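PDB 2YY7: L-threonine dehydrogenase from Flavobacterium frigidimaris, which probably catalyses the NAD-dependent oxidation of L-threonine as an L-threonine dehydrogenase of the short-chain dehydrogenase-reductase type. Local coordinates for residues K112-S118 with D164-Y170; E151-E155 with I236-Y240; Y187-F192 with F247-A253. All coordinates share one frame; numbering follows the deposited sequence.

Contact 1: residues K112-S118 with D164-Y170; sequences KIFWPSS and DVRSIRY. With NAD (nicotinamide-adenine-dinucleotide), chain E.
Strand 112-118 and strand 164-174 are parallel neighbours in the Rossmann sheet, joined by a beta-alpha-beta crossover, and Ile113-Phe114 pair with Val165-Arg166 in regular register. Ile113 N donates to Asp164 O (2.9 Å), Arg166 N to Ile113 O, and Trp115 N to Arg166 O. After an irregular step, Ser117 N donates to Ile168 O (2.9 Å). Beyond this backbone ladder the side chains sort by face. On one, CG2 of Ile113 meets CG2 of Val165. On the other, Asp164 and Arg166 form a side-on salt bridge: Arg166 NE meets Asp164 OD1 at 2.9 Å along a nearly straight bond (175°), while NH2 takes the syn lone pair of OD2. Extended from CG to NE (chi2 -176°, chi3 -177°), the arginine runs beneath Lys112, whose CE sits 3.6 Å over one guanidinium face. A water accepts from both Lys112 NZ and Arg166 NH2; Lys112 NZ also bonds to Met227 O, and Arg166 NH1 to Ala229 O. Farther along, the Phe114 ring has Ile168 CG1 at its edge, 3.7 Å from CZ, and its CE2 lies 3.3 Å from Tyr170 OH, whose hydrogen-bond partner is Thr223 OG1. At the C-terminal ends the nicotinamide arrives: its C6N lies at the edge of the Tyr170 ring and 3.2 Å from Ser117 O. Ile113 and Trp115 pack on helix 87-106, Phe114 and Ile168 on helix 216-228, and strand 71-74 pairs along the far side of strand 112-118.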
loop_
_atom_site.group_PDB
_atom_site.type_symbol
_atom_site.label_atom_id
_atom_site.label_comp_id
_atom_site.label_asym_id
_atom_site.label_seq_id
_atom_site.Cartn_x
_atom_site.Cartn_y
_atom_site.Cartn_z
ATOM N N LYS A 112 -12.346 -20.449 1.456
ATOM C CA LYS A 112 -11.809 -19.716 0.320
ATOM C C LYS A 112 -12.360 -18.295 0.221
ATOM O O LYS A 112 -13.479 -18.011 0.652
ATOM C CB LYS A 112 -12.138 -20.497 -0.961
ATOM C CG LYS A 112 -11.450 -20.019 -2.236
ATOM C CD LYS A 112 -11.911 -20.841 -3.452
ATOM C CE LYS A 112 -11.557 -22.320 -3.312
ATOM N NZ LYS A 112 -11.997 -23.131 -4.498
ATOM N N ILE A 113 -11.565 -17.409 -0.366
ATOM C CA ILE A 113 -11.964 -16.023 -0.525
ATOM C C ILE A 113 -11.672 -15.489 -1.913
ATOM O O ILE A 113 -10.637 -15.805 -2.511
ATOM C CB ILE A 113 -11.198 -15.090 0.452
ATOM C CG1 ILE A 113 -11.569 -15.403 1.899
ATOM C CG2 ILE A 113 -11.504 -13.627 0.125
ATOM C CD1 ILE A 113 -10.687 -14.693 2.906
ATOM N N PHE A 114 -12.605 -14.699 -2.430
ATOM C CA PHE A 114 -12.386 -14.009 -3.686
ATOM C C PHE A 114 -12.532 -12.543 -3.309
ATOM O O PHE A 114 -13.523 -12.149 -2.685
ATOM C CB PHE A 114 -13.423 -14.302 -4.770
ATOM C CG PHE A 114 -13.258 -13.410 -5.984
ATOM C CD1 PHE A 114 -12.214 -13.631 -6.886
ATOM C CD2 PHE A 114 -14.059 -12.279 -6.152
ATOM C CE1 PHE A 114 -11.964 -12.741 -7.933
ATOM C CE2 PHE A 114 -13.821 -11.376 -7.197
ATOM C CZ PHE A 114 -12.766 -11.608 -8.088
ATOM N N TRP A 115 -11.537 -11.749 -3.668
ATOM C CA TRP A 115 -11.557 -10.323 -3.393
ATOM C C TRP A 115 -10.971 -9.663 -4.632
ATOM O O TRP A 115 -9.834 -9.931 -5.005
ATOM C CB TRP A 115 -10.705 -9.994 -2.171
ATOM C CG TRP A 115 -10.545 -8.516 -1.976
ATOM C CD1 TRP A 115 -11.473 -7.642 -1.486
ATOM C CD2 TRP A 115 -9.413 -7.729 -2.356
ATOM N NE1 TRP A 115 -10.991 -6.358 -1.540
ATOM C CE2 TRP A 115 -9.727 -6.383 -2.071
ATOM C CE3 TRP A 115 -8.165 -8.032 -2.916
ATOM C CZ2 TRP A 115 -8.832 -5.337 -2.326
ATOM C CZ3 TRP A 115 -7.274 -6.989 -3.171
ATOM C CH2 TRP A 115 -7.614 -5.659 -2.873
ATOM N N PRO A 116 -11.746 -8.797 -5.295
ATOM C CA PRO A 116 -11.218 -8.155 -6.495
ATOM C C PRO A 116 -10.427 -6.882 -6.249
ATOM O O PRO A 116 -10.772 -6.065 -5.388
ATOM C CB PRO A 116 -12.474 -7.887 -7.301
ATOM C CG PRO A 116 -13.440 -7.450 -6.210
ATOM C CD PRO A 116 -13.175 -8.473 -5.106
ATOM N N SER A 117 -9.348 -6.738 -7.009
ATOM C CA SER A 117 -8.522 -5.546 -6.949
ATOM C C SER A 117 -9.002 -4.767 -8.164
ATOM O O SER A 117 -10.113 -5.004 -8.653
ATOM C CB SER A 117 -7.041 -5.896 -7.101
ATOM O OG SER A 117 -6.234 -4.729 -7.034
ATOM N N SER A 118 -8.170 -3.862 -8.663
ATOM C CA SER A 118 -8.540 -3.062 -9.823
ATOM C C SER A 118 -7.320 -2.517 -10.557
ATOM O O SER A 118 -6.225 -2.444 -9.998
ATOM C CB SER A 118 -9.428 -1.894 -9.378
ATOM O OG SER A 118 -9.589 -0.950 -10.416
ATOM N N ASP A 164 -6.457 -19.231 1.676
ATOM C CA ASP A 164 -6.701 -19.372 0.243
ATOM C C ASP A 164 -7.509 -18.163 -0.221
ATOM O O ASP A 164 -8.740 -18.183 -0.188
ATOM C CB ASP A 164 -7.494 -20.649 -0.051
ATOM C CG ASP A 164 -7.605 -20.946 -1.545
ATOM O OD1 ASP A 164 -7.234 -20.090 -2.377
ATOM O OD2 ASP A 164 -8.076 -22.048 -1.891
ATOM N N VAL A 165 -6.816 -17.105 -0.632
ATOM C CA VAL A 165 -7.481 -15.897 -1.115
ATOM C C VAL A 165 -7.040 -15.645 -2.552
ATOM O O VAL A 165 -5.846 -15.601 -2.851
ATOM C CB VAL A 165 -7.148 -14.666 -0.232
ATOM C CG1 VAL A 165 -5.638 -14.519 -0.074
ATOM C CG2 VAL A 165 -7.753 -13.408 -0.846
ATOM N N ARG A 166 -8.017 -15.492 -3.437
ATOM C CA ARG A 166 -7.747 -15.283 -4.850
ATOM C C ARG A 166 -8.267 -13.931 -5.301
ATOM O O ARG A 166 -9.326 -13.485 -4.856
ATOM C CB ARG A 166 -8.392 -16.417 -5.644
ATOM C CG ARG A 166 -8.099 -17.771 -5.004
ATOM C CD ARG A 166 -8.632 -18.960 -5.782
ATOM N NE ARG A 166 -8.350 -20.193 -5.053
ATOM C CZ ARG A 166 -8.537 -21.419 -5.529
ATOM N NH1 ARG A 166 -9.015 -21.596 -6.752
ATOM N NH2 ARG A 166 -8.245 -22.472 -4.774
ATOM N N SER A 167 -7.525 -13.284 -6.194
ATOM C CA SER A 167 -7.899 -11.960 -6.671
ATOM C C SER A 167 -7.527 -11.671 -8.121
ATOM O O SER A 167 -6.613 -12.275 -8.679
ATOM C CB SER A 167 -7.240 -10.900 -5.783
ATOM O OG SER A 167 -7.609 -9.588 -6.181
ATOM N N ILE A 168 -8.264 -10.742 -8.720
ATOM C CA ILE A 168 -7.996 -10.296 -10.077
ATOM C C ILE A 168 -8.193 -8.782 -10.144
ATOM O O ILE A 168 -9.062 -8.216 -9.471
ATOM C CB ILE A 168 -8.906 -10.996 -11.136
ATOM C CG1 ILE A 168 -10.377 -10.849 -10.769
ATOM C CG2 ILE A 168 -8.544 -12.475 -11.243
ATOM C CD1 ILE A 168 -11.295 -11.656 -11.680
ATOM N N ARG A 169 -7.357 -8.127 -10.936
ATOM C CA ARG A 169 -7.433 -6.687 -11.103
ATOM C C ARG A 169 -8.377 -6.389 -12.270
ATOM O O ARG A 169 -7.933 -6.203 -13.404
ATOM C CB ARG A 169 -6.028 -6.125 -11.375
ATOM C CG ARG A 169 -5.036 -6.314 -10.217
ATOM C CD ARG A 169 -3.585 -6.088 -10.678
ATOM N NE ARG A 169 -2.617 -6.226 -9.587
ATOM C CZ ARG A 169 -1.333 -6.536 -9.759
ATOM N NH1 ARG A 169 -0.849 -6.742 -10.980
ATOM N NH2 ARG A 169 -0.530 -6.659 -8.709
ATOM N N TYR A 170 -9.683 -6.361 -11.999
ATOM C CA TYR A 170 -10.665 -6.086 -13.057
ATOM C C TYR A 170 -10.407 -4.762 -13.774
ATOM O O TYR A 170 -10.089 -3.757 -13.136
ATOM C CB TYR A 170 -12.089 -5.934 -12.511
ATOM C CG TYR A 170 -12.767 -7.102 -11.827
ATOM C CD1 TYR A 170 -12.900 -8.346 -12.449
ATOM C CD2 TYR A 170 -13.388 -6.916 -10.595
ATOM C CE1 TYR A 170 -13.649 -9.376 -11.844
ATOM C CE2 TYR A 170 -14.128 -7.924 -9.993
ATOM C CZ TYR A 170 -14.257 -9.146 -10.615
ATOM O OH TYR A 170 -15.002 -10.121 -9.986
HETATM P PA NAD E . -20.982 -1.341 -6.794
HETATM O O1A NAD E . -21.867 -1.381 -7.992
HETATM O O2A NAD E . -20.728 0.010 -6.231
HETATM O O5B NAD E . -21.464 -2.380 -5.701
HETATM C C5B NAD E . -21.046 -2.288 -4.370
HETATM C C4B NAD E . -22.085 -2.923 -3.478
HETATM O O4B NAD E . -21.543 -2.981 -2.157
HETATM C C3B NAD E . -23.394 -2.099 -3.434
HETATM O O3B NAD E . -24.542 -2.915 -3.726
HETATM C C2B NAD E . -23.381 -1.505 -2.020
HETATM O O2B NAD E . -24.684 -1.323 -1.495
HETATM C C1B NAD E . -22.561 -2.556 -1.255
HETATM N N9A NAD E . -22.019 -2.042 0.012
HETATM C C8A NAD E . -21.433 -0.793 0.214
HETATM N N7A NAD E . -21.091 -0.700 1.507
HETATM C C5A NAD E . -21.430 -1.866 2.101
HETATM C C6A NAD E . -21.333 -2.284 3.419
HETATM N N6A NAD E . -20.900 -1.463 4.352
HETATM N N1A NAD E . -21.793 -3.529 3.760
HETATM C C2A NAD E . -22.347 -4.373 2.809
HETATM N N3A NAD E . -22.479 -3.964 1.496
HETATM C C4A NAD E . -22.022 -2.711 1.172
HETATM O O3 NAD E . -19.528 -1.891 -7.197
HETATM P PN NAD E . -19.122 -3.032 -8.277
HETATM O O1N NAD E . -20.028 -4.226 -8.212
HETATM O O2N NAD E . -18.835 -2.305 -9.543
HETATM O O5D NAD E . -17.675 -3.488 -7.698
HETATM C C5D NAD E . -17.560 -4.606 -6.805
HETATM C C4D NAD E . -16.054 -4.849 -6.509
HETATM O O4D NAD E . -15.335 -4.960 -7.724
HETATM C C3D NAD E . -15.382 -3.694 -5.760
HETATM O O3D NAD E . -14.380 -4.234 -4.903
HETATM C C2D NAD E . -14.679 -2.924 -6.851
HETATM O O2D NAD E . -13.655 -2.152 -6.270
HETATM C C1D NAD E . -14.223 -4.041 -7.791
HETATM N N1N NAD E . -13.985 -3.500 -9.149
HETATM C C2N NAD E . -15.051 -3.072 -9.914
HETATM C C3N NAD E . -14.817 -2.565 -11.188
HETATM C C7N NAD E . -15.965 -2.202 -12.091
HETATM O O7N NAD E . -15.607 -1.637 -13.304
HETATM N N7N NAD E . -17.250 -2.365 -11.728
HETATM C C4N NAD E . -13.503 -2.466 -11.681
HETATM C C5N NAD E . -12.436 -2.927 -10.904
HETATM C C6N NAD E . -12.676 -3.421 -9.637
HETATM O O HOH W 1 -9.764 -25.078 -5.320
#

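Contact 2: residues E151-E155 with I236-Y240; sequences ERWCE and IHSSY
The guanidinium of Arg152 holds Glu155 OE1 at its edge, in plane, while Ser238 CB comes to it obliquely, 3.4 Å from NH2. Arg152 NH1 bonds to Glu155 OE1 at 2.6 Å, approaching from above the carboxylate plane; bends at chi2 and chi3 (-70° and 85°) fold the arginine back along its own helix to make this salt bridge. NH1 also reaches Pro139 O of the second subunit. The Tyr240 ring carries Ile236 CB over one face, and the His237 ring stacks on that of His158. Between helix and loop the polar link is a water, which donates to Glu155 OE2 and accepts from His237 N, each at 2.8 Å. His237 O lies 3.2 Å from Glu155 N, but at a poor angle; that N-H is spent on Glu151 O within the helix. Ser238 OG is buried with no partner in the model. Extended Glu151 lays OE1 against Ser239 CB (3.4 Å), its carboxylate turned to Ser117 OG and Arg169. Ser239 OG bonds to Ser167 OG. This helix is the one that, in short-chain dehydrogenases, bears the Tyr-X-X-X-Lys motif, with NAD-binding Lys147 one turn before Glu151.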
loop_
_atom_site.group_PDB
_atom_site.type_symbol
_atom_site.label_atom_id
_atom_site.label_comp_id
_atom_site.label_asym_id
_atom_site.label_seq_id
_atom_site.Cartn_x
_atom_site.Cartn_y
_atom_site.Cartn_z
ATOM N N GLU A 151 -4.049 -5.926 -1.787
ATOM C CA GLU A 151 -3.258 -6.969 -2.440
ATOM C C GLU A 151 -2.114 -7.427 -1.543
ATOM O O GLU A 151 -1.884 -8.627 -1.384
ATOM C CB GLU A 151 -2.667 -6.462 -3.765
ATOM C CG GLU A 151 -3.686 -6.189 -4.855
ATOM C CD GLU A 151 -3.036 -5.928 -6.207
ATOM O OE1 GLU A 151 -3.756 -5.541 -7.150
ATOM O OE2 GLU A 151 -1.804 -6.112 -6.325
ATOM N N ARG A 152 -1.389 -6.467 -0.973
ATOM C CA ARG A 152 -0.267 -6.782 -0.092
ATOM C C ARG A 152 -0.727 -7.651 1.081
ATOM O O ARG A 152 -0.057 -8.623 1.446
ATOM C CB ARG A 152 0.373 -5.496 0.443
ATOM C CG ARG A 152 1.000 -4.571 -0.613
ATOM C CD ARG A 152 2.268 -5.158 -1.243
ATOM N NE ARG A 152 1.964 -6.046 -2.362
ATOM C CZ ARG A 152 2.351 -7.313 -2.448
ATOM N NH1 ARG A 152 3.066 -7.856 -1.473
ATOM N NH2 ARG A 152 2.021 -8.037 -3.513
ATOM N N TRP A 153 -1.867 -7.303 1.675
ATOM C CA TRP A 153 -2.384 -8.068 2.802
ATOM C C TRP A 153 -2.902 -9.448 2.398
ATOM O O TRP A 153 -2.754 -10.408 3.154
ATOM C CB TRP A 153 -3.469 -7.273 3.540
ATOM C CG TRP A 153 -2.895 -6.268 4.503
ATOM C CD1 TRP A 153 -2.951 -4.901 4.408
ATOM C CD2 TRP A 153 -2.165 -6.555 5.705
ATOM N NE1 TRP A 153 -2.303 -4.323 5.481
ATOM C CE2 TRP A 153 -1.812 -5.314 6.289
ATOM C CE3 TRP A 153 -1.778 -7.741 6.345
ATOM C CZ2 TRP A 153 -1.088 -5.227 7.488
ATOM C CZ3 TRP A 153 -1.056 -7.654 7.538
ATOM C CH2 TRP A 153 -0.720 -6.403 8.095
ATOM N N CYS A 154 -3.503 -9.561 1.215
ATOM C CA CYS A 154 -3.984 -10.865 0.757
ATOM C C CYS A 154 -2.798 -11.814 0.635
ATOM O O CYS A 154 -2.859 -12.970 1.065
ATOM C CB CYS A 154 -4.673 -10.754 -0.606
ATOM S SG CYS A 154 -6.318 -10.036 -0.540
ATOM N N GLU A 155 -1.717 -11.316 0.045
ATOM C CA GLU A 155 -0.512 -12.113 -0.134
ATOM C C GLU A 155 0.085 -12.475 1.224
ATOM O O GLU A 155 0.557 -13.597 1.433
ATOM C CB GLU A 155 0.508 -11.331 -0.958
ATOM C CG GLU A 155 1.691 -12.151 -1.422
ATOM C CD GLU A 155 2.653 -11.338 -2.258
ATOM O OE1 GLU A 155 3.324 -10.447 -1.697
ATOM O OE2 GLU A 155 2.732 -11.583 -3.477
ATOM N N ILE A 236 -0.093 -16.631 -8.093
ATOM C CA ILE A 236 0.062 -15.255 -7.644
ATOM C C ILE A 236 -0.965 -15.044 -6.533
ATOM O O ILE A 236 -2.163 -15.275 -6.722
ATOM C CB ILE A 236 -0.172 -14.261 -8.801
ATOM C CG1 ILE A 236 0.826 -14.553 -9.931
ATOM C CG2 ILE A 236 -0.003 -12.825 -8.302
ATOM C CD1 ILE A 236 0.708 -13.632 -11.133
ATOM N N HIS A 237 -0.491 -14.605 -5.371
ATOM C CA HIS A 237 -1.369 -14.431 -4.228
ATOM C C HIS A 237 -1.694 -12.991 -3.839
ATOM O O HIS A 237 -2.288 -12.732 -2.787
ATOM C CB HIS A 237 -0.782 -15.235 -3.072
ATOM C CG HIS A 237 -0.502 -16.659 -3.447
ATOM N ND1 HIS A 237 -1.505 -17.575 -3.682
ATOM C CD2 HIS A 237 0.660 -17.298 -3.724
ATOM C CE1 HIS A 237 -0.975 -18.715 -4.088
ATOM N NE2 HIS A 237 0.338 -18.574 -4.124
ATOM N N SER A 238 -1.308 -12.063 -4.709
ATOM C CA SER A 238 -1.608 -10.652 -4.532
ATOM C C SER A 238 -2.883 -10.512 -5.367
ATOM O O SER A 238 -3.989 -10.631 -4.842
ATOM C CB SER A 238 -0.471 -9.789 -5.098
ATOM O OG SER A 238 -0.084 -10.225 -6.393
ATOM N N SER A 239 -2.722 -10.288 -6.669
ATOM C CA SER A 239 -3.864 -10.193 -7.580
ATOM C C SER A 239 -3.367 -10.340 -9.015
ATOM O O SER A 239 -2.283 -9.860 -9.359
ATOM C CB SER A 239 -4.600 -8.861 -7.418
ATOM O OG SER A 239 -5.836 -8.877 -8.124
ATOM N N TYR A 240 -4.165 -11.009 -9.842
ATOM C CA TYR A 240 -3.821 -11.244 -11.242
ATOM C C TYR A 240 -4.225 -10.123 -12.182
ATOM O O TYR A 240 -5.324 -9.574 -12.071
ATOM C CB TYR A 240 -4.508 -12.520 -11.746
ATOM C CG TYR A 240 -3.798 -13.814 -11.434
ATOM C CD1 TYR A 240 -2.824 -14.319 -12.295
ATOM C CD2 TYR A 240 -4.116 -14.547 -10.295
ATOM C CE1 TYR A 240 -2.184 -15.532 -12.028
ATOM C CE2 TYR A 240 -3.483 -15.758 -10.018
ATOM C CZ TYR A 240 -2.522 -16.242 -10.891
ATOM O OH TYR A 240 -1.907 -17.443 -10.630
HETATM O O HOH W 2 2.156 -14.003 -4.740
#

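Contact 3: residues Y187-F192 with F247-A253; sequences YAVDIF and FTPTEIA
Apolar contacts carry most of this helix-helix interface, and Ile252 is their knob: its side chain drops into a hole formed by Tyr187, Ala188, Ile191 and Phe192. With CG1 turned anti to the backbone N (chi1 179°), Ile252 CD1 reaches forward to Phe192 CE2 at 3.7 Å and lies near Ala188 O, while Ile252 CG2 stays at the edge of the Tyr187 ring, 3.9 Å from Tyr187 CE2. Ile191 slides past Ile252 from the opposite direction, its CD1 touching CG2 of Ile252 at 4.0 Å and also CB of Ala253. Aromatic and proline contacts come next. Tyr187 crosses Pro249 at about a right angle, with CZ 3.5 Å from CG of the proline; a chi1 of 91°, well off the staggered value, swings its ring there. Phe247 turns an edge to Tyr187 OH, 3.5 Å from its CE1, and to Ala188 CB. The polar contacts are few. Tyr187 OH donates to a water that in turn donates to Phe247 O, so the hydroxyl is bridged to the backbone just ahead of the helix. Within 247-253, Thr248 is the N-cap: its OG1 accepts from Glu251 N (3.2 Å), and Glu251 OE1 accepts from Thr248 N (2.8 Å), met on the anti side of the carboxylate. Behind the pair, Phe192 packs on helix 300-311, and Ile191 and Ala253 on strand 264-267. The axes of the two helical segments approach to 10.9 Å and cross at -32°. One knob, Ile252, is set in a hole of helix 187-197, with a capping box starting helix 249-257, consistent with the smaller C-terminal domain of UDP-galactose 4-epimerase-like enzymes, beside the Rossmann domain.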
loop_
_atom_site.group_PDB
_atom_site.type_symbol
_atom_site.label_atom_id
_atom_site.label_comp_id
_atom_site.label_asym_id
_atom_site.label_seq_id
_atom_site.Cartn_x
_atom_site.Cartn_y
_atom_site.Cartn_z
ATOM N N TYR A 187 -18.321 5.688 -18.001
ATOM C CA TYR A 187 -18.818 6.296 -19.235
ATOM C C TYR A 187 -19.125 5.232 -20.289
ATOM O O TYR A 187 -19.994 5.431 -21.136
ATOM C CB TYR A 187 -17.805 7.294 -19.817
ATOM C CG TYR A 187 -16.839 6.677 -20.805
ATOM C CD1 TYR A 187 -15.626 6.134 -20.384
ATOM C CD2 TYR A 187 -17.164 6.589 -22.162
ATOM C CE1 TYR A 187 -14.757 5.515 -21.293
ATOM C CE2 TYR A 187 -16.307 5.966 -23.074
ATOM C CZ TYR A 187 -15.108 5.434 -22.630
ATOM O OH TYR A 187 -14.268 4.804 -23.525
ATOM N N ALA A 188 -18.404 4.110 -20.237
ATOM C CA ALA A 188 -18.589 3.027 -21.203
ATOM C C ALA A 188 -19.932 2.315 -21.034
ATOM O O ALA A 188 -20.323 1.501 -21.870
ATOM C CB ALA A 188 -17.441 2.024 -21.097
ATOM N N VAL A 189 -20.615 2.608 -19.931
ATOM C CA VAL A 189 -21.928 2.042 -19.666
ATOM C C VAL A 189 -22.946 3.135 -19.992
ATOM O O VAL A 189 -23.881 2.923 -20.763
ATOM C CB VAL A 189 -22.077 1.620 -18.186
ATOM C CG1 VAL A 189 -23.514 1.170 -17.903
ATOM C CG2 VAL A 189 -21.102 0.490 -17.879
ATOM N N ASP A 190 -22.737 4.314 -19.417
ATOM C CA ASP A 190 -23.627 5.452 -19.632
ATOM C C ASP A 190 -23.863 5.748 -21.116
ATOM O O ASP A 190 -24.989 6.021 -21.534
ATOM C CB ASP A 190 -23.050 6.695 -18.955
ATOM C CG ASP A 190 -23.093 6.612 -17.442
ATOM O OD1 ASP A 190 -22.492 7.490 -16.788
ATOM O OD2 ASP A 190 -23.728 5.677 -16.910
ATOM N N ILE A 191 -22.793 5.694 -21.902
ATOM C CA ILE A 191 -22.867 5.972 -23.331
ATOM C C ILE A 191 -23.941 5.129 -24.014
ATOM O O ILE A 191 -24.570 5.576 -24.970
ATOM C CB ILE A 191 -21.498 5.722 -24.007
ATOM C CG1 ILE A 191 -21.507 6.267 -25.437
ATOM C CG2 ILE A 191 -21.172 4.236 -23.993
ATOM C CD1 ILE A 191 -20.146 6.209 -26.114
ATOM N N PHE A 192 -24.150 3.910 -23.526
ATOM C CA PHE A 192 -25.170 3.042 -24.107
ATOM C C PHE A 192 -26.574 3.522 -23.737
ATOM O O PHE A 192 -27.454 3.593 -24.591
ATOM C CB PHE A 192 -24.960 1.590 -23.648
ATOM C CG PHE A 192 -23.886 0.855 -24.421
ATOM C CD1 PHE A 192 -24.148 0.344 -25.689
ATOM C CD2 PHE A 192 -22.609 0.688 -23.886
ATOM C CE1 PHE A 192 -23.155 -0.326 -26.415
ATOM C CE2 PHE A 192 -21.611 0.022 -24.603
ATOM C CZ PHE A 192 -21.886 -0.485 -25.870
ATOM N N PHE A 247 -9.926 0.397 -25.496
ATOM C CA PHE A 247 -10.484 1.289 -26.499
ATOM C C PHE A 247 -10.667 2.698 -25.954
ATOM O O PHE A 247 -10.615 2.923 -24.748
ATOM C CB PHE A 247 -11.823 0.731 -27.023
ATOM C CG PHE A 247 -12.896 0.559 -25.959
ATOM C CD1 PHE A 247 -13.569 1.662 -25.433
ATOM C CD2 PHE A 247 -13.251 -0.712 -25.513
ATOM C CE1 PHE A 247 -14.587 1.502 -24.477
ATOM C CE2 PHE A 247 -14.266 -0.889 -24.557
ATOM C CZ PHE A 247 -14.934 0.223 -24.039
ATOM N N THR A 248 -10.863 3.650 -26.858
ATOM C CA THR A 248 -11.064 5.047 -26.497
ATOM C C THR A 248 -12.547 5.365 -26.638
ATOM O O THR A 248 -13.307 4.577 -27.204
ATOM C CB THR A 248 -10.314 5.983 -27.464
ATOM O OG1 THR A 248 -10.801 5.758 -28.794
ATOM C CG2 THR A 248 -8.813 5.723 -27.430
ATOM N N PRO A 249 -12.983 6.517 -26.110
ATOM C CA PRO A 249 -14.397 6.872 -26.234
ATOM C C PRO A 249 -14.767 6.988 -27.717
ATOM O O PRO A 249 -15.851 6.572 -28.127
ATOM C CB PRO A 249 -14.477 8.207 -25.504
ATOM C CG PRO A 249 -13.463 8.028 -24.407
ATOM C CD PRO A 249 -12.302 7.398 -25.145
ATOM N N THR A 250 -13.853 7.541 -28.517
ATOM C CA THR A 250 -14.096 7.695 -29.949
ATOM C C THR A 250 -14.409 6.339 -30.571
ATOM O O THR A 250 -15.346 6.211 -31.365
ATOM C CB THR A 250 -12.871 8.297 -30.686
ATOM O OG1 THR A 250 -12.587 9.600 -30.167
ATOM C CG2 THR A 250 -13.148 8.414 -32.182
ATOM N N GLU A 251 -13.638 5.321 -30.201
ATOM C CA GLU A 251 -13.853 3.990 -30.758
ATOM C C GLU A 251 -15.173 3.348 -30.328
ATOM O O GLU A 251 -15.874 2.781 -31.166
ATOM C CB GLU A 251 -12.681 3.065 -30.404
ATOM C CG GLU A 251 -11.334 3.563 -30.930
ATOM C CD GLU A 251 -10.154 2.727 -30.455
ATOM O OE1 GLU A 251 -10.029 2.500 -29.232
ATOM O OE2 GLU A 251 -9.340 2.305 -31.302
ATOM N N ILE A 252 -15.528 3.424 -29.044
ATOM C CA ILE A 252 -16.782 2.806 -28.623
ATOM C C ILE A 252 -17.981 3.573 -29.176
ATOM O O ILE A 252 -19.011 2.981 -29.488
ATOM C CB ILE A 252 -16.900 2.676 -27.074
ATOM C CG1 ILE A 252 -18.247 2.033 -26.725
ATOM C CG2 ILE A 252 -16.771 4.035 -26.403
ATOM C CD1 ILE A 252 -18.361 1.551 -25.293
ATOM N N ALA A 253 -17.838 4.889 -29.314
ATOM C CA ALA A 253 -18.911 5.712 -29.860
ATOM C C ALA A 253 -19.099 5.353 -31.337
ATOM O O ALA A 253 -20.222 5.314 -31.835
ATOM C CB ALA A 253 -18.569 7.199 -29.710
HETATM O O HOH W 3 -11.718 4.370 -22.802
#

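In the fold
From the N terminus, strand 112-118 comes first, followed by helix 142-161 and strand 164-174; contact 1 closes this right-handed Rossmann crossover. Contact 2 opens inside that loop, at 151-155, and closes only at 236-240, so it crosses contact 1 and ties the crossover helix to the chain entering strand 240-241. The two lie side by side, centres about 8 Å apart. Contact 3 starts after contact 1 has closed, making those two serial, but its 187-192 to 247-253 loop crosses contact 2. It lies on the opposite side of the chain's centre, about 27 Å from contact 1 between centres, and joins helices 187-197 and 249-257 away from the Rossmann core.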